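Local coordinates for ketosynthase (Streptomyces sp. MSC090213JE08, PDB 6KXD), which probably extends acyl chains carried on acyl carrier protein by decarboxylative condensation with malonyl-ACP, as a ketosynthase that works with a chain length factor in polyketide synthesis, at residues A145-L148 against S149-A153; A213-P216 against D217-P221. All coordinates share one frame; numbering follows the deposited sequence.

Contact 1: residues A145-L148 against S149-A153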
loop_
_atom_site.group_PDB
_atom_site.type_symbol
_atom_site.label_atom_id
_atom_site.label_comp_id
_atom_site.label_asym_id
_atom_site.label_seq_id
_atom_site.Cartn_x
_atom_site.Cartn_y
_atom_site.Cartn_z
ATOM N N ALA A 145 -2.124 3.385 7.971
ATOM C CA ALA A 145 -1.844 2.078 7.478
ATOM C C ALA A 145 -0.341 1.751 7.514
ATOM O O ALA A 145 0.005 0.592 7.613
ATOM C CB ALA A 145 -2.382 1.952 6.059
ATOM N N GLY A 146 0.510 2.770 7.462
ATOM C CA GLY A 146 1.951 2.603 7.440
ATOM C C GLY A 146 2.401 1.853 8.665
ATOM O O GLY A 146 3.376 1.116 8.655
ATOM N N ARG A 147 1.642 2.060 9.734
ATOM C CA ARG A 147 1.984 1.444 10.995
ATOM C C ARG A 147 1.966 -0.097 10.948
ATOM O O ARG A 147 2.710 -0.727 11.676
ATOM C CB ARG A 147 1.103 2.094 12.066
ATOM C CG ARG A 147 1.271 1.454 13.430
ATOM C CD ARG A 147 0.397 2.159 14.455
ATOM N NE ARG A 147 0.943 3.468 14.696
ATOM C CZ ARG A 147 1.459 3.890 15.825
ATOM N NH1 ARG A 147 1.389 3.143 16.913
ATOM N NH2 ARG A 147 1.979 5.101 15.855
ATOM N N LEU A 148 1.148 -0.731 10.089
ATOM C CA LEU A 148 1.070 -2.142 10.030
ATOM C C LEU A 148 2.422 -2.775 9.738
ATOM O O LEU A 148 2.671 -3.896 10.175
ATOM C CB LEU A 148 0.107 -2.582 8.931
ATOM C CG LEU A 148 -1.338 -2.122 9.090
ATOM C CD1 LEU A 148 -2.185 -2.715 7.975
ATOM C CD2 LEU A 148 -1.887 -2.516 10.446
ATOM N N SER A 149 3.259 -2.076 8.956
ATOM C CA SER A 149 4.566 -2.552 8.584
ATOM C C SER A 149 5.588 -2.232 9.651
ATOM O O SER A 149 6.372 -3.095 9.992
ATOM C CB SER A 149 4.962 -1.968 7.211
ATOM O OG SER A 149 4.356 -2.782 6.238
ATOM N N THR A 150 5.547 -1.008 10.148
ATOM C CA THR A 150 6.556 -0.520 11.092
ATOM C C THR A 150 6.456 -1.266 12.433
ATOM O O THR A 150 7.484 -1.528 13.062
ATOM C CB THR A 150 6.488 0.991 11.321
ATOM O OG1 THR A 150 5.232 1.393 11.883
ATOM C CG2 THR A 150 6.807 1.751 10.047
ATOM N N VAL A 151 5.247 -1.641 12.874
ATOM C CA VAL A 151 5.159 -2.331 14.179
ATOM C C VAL A 151 5.834 -3.699 14.131
ATOM O O VAL A 151 6.249 -4.170 15.178
ATOM C CB VAL A 151 3.728 -2.492 14.709
ATOM C CG1 VAL A 151 3.162 -1.177 15.176
ATOM C CG2 VAL A 151 2.849 -3.191 13.685
ATOM N N ILE A 152 5.816 -4.381 12.981
ATOM C CA ILE A 152 6.499 -5.628 12.827
ATOM C C ILE A 152 7.984 -5.392 13.085
ATOM O O ILE A 152 8.613 -6.209 13.758
ATOM C CB ILE A 152 6.298 -6.263 11.460
ATOM C CG1 ILE A 152 4.832 -6.672 11.293
ATOM C CG2 ILE A 152 7.274 -7.412 11.274
ATOM C CD1 ILE A 152 4.460 -7.075 9.927
ATOM N N ALA A 153 8.515 -4.316 12.497
ATOM C CA ALA A 153 9.940 -4.054 12.660
ATOM C C ALA A 153 10.208 -3.829 14.149
ATOM O O ALA A 153 11.251 -4.271 14.711
ATOM C CB ALA A 153 10.408 -2.896 11.822
#
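R147 and V151, one helical turn apart, meet through both backbone and side chain. The amide of V151 donates to R147 O over 3.0 Å with a nearly straight N-H...O angle of 164°, the four-residue step of an alpha helix. The same carbonyl is overlaid by a methyl, V151 CG2 lying 3.2 Å from R147 O, while V151 CG1 rests 3.7 Å from R147 CG, where the two side chains cross at about a right angle. R147 brings CG there because it stands opposite the backbone N (chi1 175°).

One residue earlier, G146 O serves two amides: S149 N at 3.2 Å, from above the carbonyl plane, and T150 N more weakly at 3.4 Å. One acceptor shared by a three-residue and a weak four-residue bond marks the change from tight turns to alpha-helical spacing. L148 O, by contrast, is buried with no polar partner in the model; carbon atoms crowd it instead, V151 CG2 at 3.6 Å and the end of I152 beside it.

Second-shell bonds fix the polar ends. The R147 guanidinium gives NH1 to D74 O and forms a salt bridge through NH2 with D363 of the partner subunit, whose carbonyl also takes T150 OG1. S149 OG pairs with T165 OG1.

R147 and T150 thus bond the helix to the partner subunit, which A153 also touches. Within the chain, L148, V151 and I152 pack on helix 77-93, and S149, I152 and A153 lie against strands 161-166 and 105-110.

Contact 2: residues A213-P216 against D217-P221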
loop_
_atom_site.group_PDB
_atom_site.type_symbol
_atom_site.label_atom_id
_atom_site.label_comp_id
_atom_site.label_asym_id
_atom_site.label_seq_id
_atom_site.Cartn_x
_atom_site.Cartn_y
_atom_site.Cartn_z
ATOM N N ALA A 213 -23.438 -7.059 -1.988
ATOM C CA ALA A 213 -22.441 -8.044 -2.255
ATOM C C ALA A 213 -22.212 -8.962 -1.039
ATOM O O ALA A 213 -21.325 -9.807 -1.098
ATOM C CB ALA A 213 -21.162 -7.358 -2.653
ATOM N N LEU A 214 -22.997 -8.799 0.031
ATOM C CA LEU A 214 -22.923 -9.711 1.174
ATOM C C LEU A 214 -23.858 -10.905 0.939
ATOM O O LEU A 214 -25.020 -10.708 0.650
ATOM C CB LEU A 214 -23.344 -8.954 2.434
ATOM C CG LEU A 214 -22.256 -8.178 3.168
ATOM C CD1 LEU A 214 -22.706 -7.906 4.584
ATOM C CD2 LEU A 214 -20.917 -8.920 3.161
ATOM N N THR A 215 -23.347 -12.131 1.064
ATOM C CA THR A 215 -24.192 -13.320 1.077
ATOM C C THR A 215 -25.133 -13.260 2.283
ATOM O O THR A 215 -24.756 -12.767 3.351
ATOM C CB THR A 215 -23.371 -14.612 1.093
ATOM O OG1 THR A 215 -24.306 -15.674 0.904
ATOM C CG2 THR A 215 -22.596 -14.814 2.381
ATOM N N PRO A 216 -26.410 -13.702 2.145
ATOM C CA PRO A 216 -27.299 -13.825 3.290
ATOM C C PRO A 216 -27.045 -15.117 4.093
ATOM O O PRO A 216 -27.564 -15.237 5.196
ATOM C CB PRO A 216 -28.718 -13.774 2.689
ATOM C CG PRO A 216 -28.549 -13.948 1.185
ATOM C CD PRO A 216 -27.069 -14.095 0.887
ATOM N N ASP A 217 -26.271 -16.065 3.556
ATOM C CA ASP A 217 -25.903 -17.272 4.307
ATOM C C ASP A 217 -24.403 -17.536 4.181
ATOM O O ASP A 217 -23.670 -17.162 5.070
ATOM C CB ASP A 217 -26.717 -18.508 3.904
ATOM C CG ASP A 217 -27.060 -18.580 2.428
ATOM O OD1 ASP A 217 -26.168 -18.306 1.592
ATOM O OD2 ASP A 217 -28.213 -18.945 2.126
ATOM N N VAL A 218 -23.990 -18.205 3.097
ATOM C CA VAL A 218 -22.645 -18.677 2.905
ATOM C C VAL A 218 -22.099 -18.217 1.539
ATOM O O VAL A 218 -22.832 -17.875 0.568
ATOM C CB VAL A 218 -22.586 -20.208 3.056
ATOM C CG1 VAL A 218 -23.029 -20.642 4.462
ATOM C CG2 VAL A 218 -23.411 -20.917 1.983
ATOM N N VAL A 219 -20.766 -18.225 1.480
ATOM C CA VAL A 219 -20.003 -17.836 0.329
ATOM C C VAL A 219 -19.884 -19.054 -0.578
ATOM O O VAL A 219 -19.349 -20.102 -0.161
ATOM C CB VAL A 219 -18.603 -17.310 0.709
ATOM C CG1 VAL A 219 -17.912 -16.707 -0.503
ATOM C CG2 VAL A 219 -18.667 -16.328 1.865
ATOM N N ARG A 220 -20.371 -18.897 -1.818
ATOM C CA ARG A 220 -20.390 -19.952 -2.796
ATOM C C ARG A 220 -19.686 -19.529 -4.075
ATOM O O ARG A 220 -20.352 -19.277 -5.081
ATOM C CB ARG A 220 -21.843 -20.325 -3.142
ATOM C CG ARG A 220 -22.744 -20.625 -1.959
ATOM C CD ARG A 220 -24.048 -21.258 -2.458
ATOM N NE ARG A 220 -25.059 -21.253 -1.425
ATOM C CZ ARG A 220 -25.220 -22.231 -0.527
ATOM N NH1 ARG A 220 -24.297 -23.169 -0.381
ATOM N NH2 ARG A 220 -26.305 -22.264 0.216
ATOM N N PRO A 221 -18.342 -19.400 -4.087
ATOM C CA PRO A 221 -17.625 -19.015 -5.293
ATOM C C PRO A 221 -17.833 -19.987 -6.456
ATOM O O PRO A 221 -17.628 -21.207 -6.339
ATOM C CB PRO A 221 -16.153 -18.961 -4.851
ATOM C CG PRO A 221 -16.265 -18.649 -3.383
ATOM C CD PRO A 221 -17.423 -19.532 -2.947
#
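T215 reaches across the bend to V218, its OG1 donating a 2.7 Å hydrogen bond to V218 O. The hydroxyl approaches from 54° above that carbonyl plane, not along a lone pair. With OG1 opposite the backbone N (chi1 -172°), the same oxygen also faces D217 N, which donates to OG1 weakly over 3.3 Å. The packed side is completed by T215 CG2, 3.5 Å from V218 C and 4.2 Å from V219 CG2, with L230 touching the threonine.

A side-chain oxygen accepting from the amide two residues on defines an ST turn, here in the loop between helix 202-210 and strand 234-242 of the thiolase-like fold. Substituting a valine for T215 would probably leave V218 O without this donor and D217 N without its weak acceptor, setting the bend freer to shift.

The solvent side is looser: P216 and D217 are exposed, and the P216 ring comes no nearer to D217 N than 3.4 Å, at CD. The exception is the carboxylate, which turns back to the next amide, V218 N donating to D217 OD1 over 2.6 Å through the anti lone pair. Further along, V218 CG2 sits 3.3 Å above the R220 guanidinium plane, over its centre.

Contacts 1 and 2 are independent: their centres lie 32 Å apart, their nearest atoms about 20 Å, on opposite sides of the chain's centre, and along the sequence the first closes before the second opens. Their connection runs through the mixed sheet. The helix of contact 1 leads into strand 161-166, which pairs with 105-110, then 191-198, then 234-242, the strand that follows the loop of contact 2. Their surroundings differ as well: residues 145-153 touch the partner subunit, whereas no other chain of the assembly touches 213-221. No residue of either contact is identified as catalytic or substrate-binding, and both are best read as structural packing.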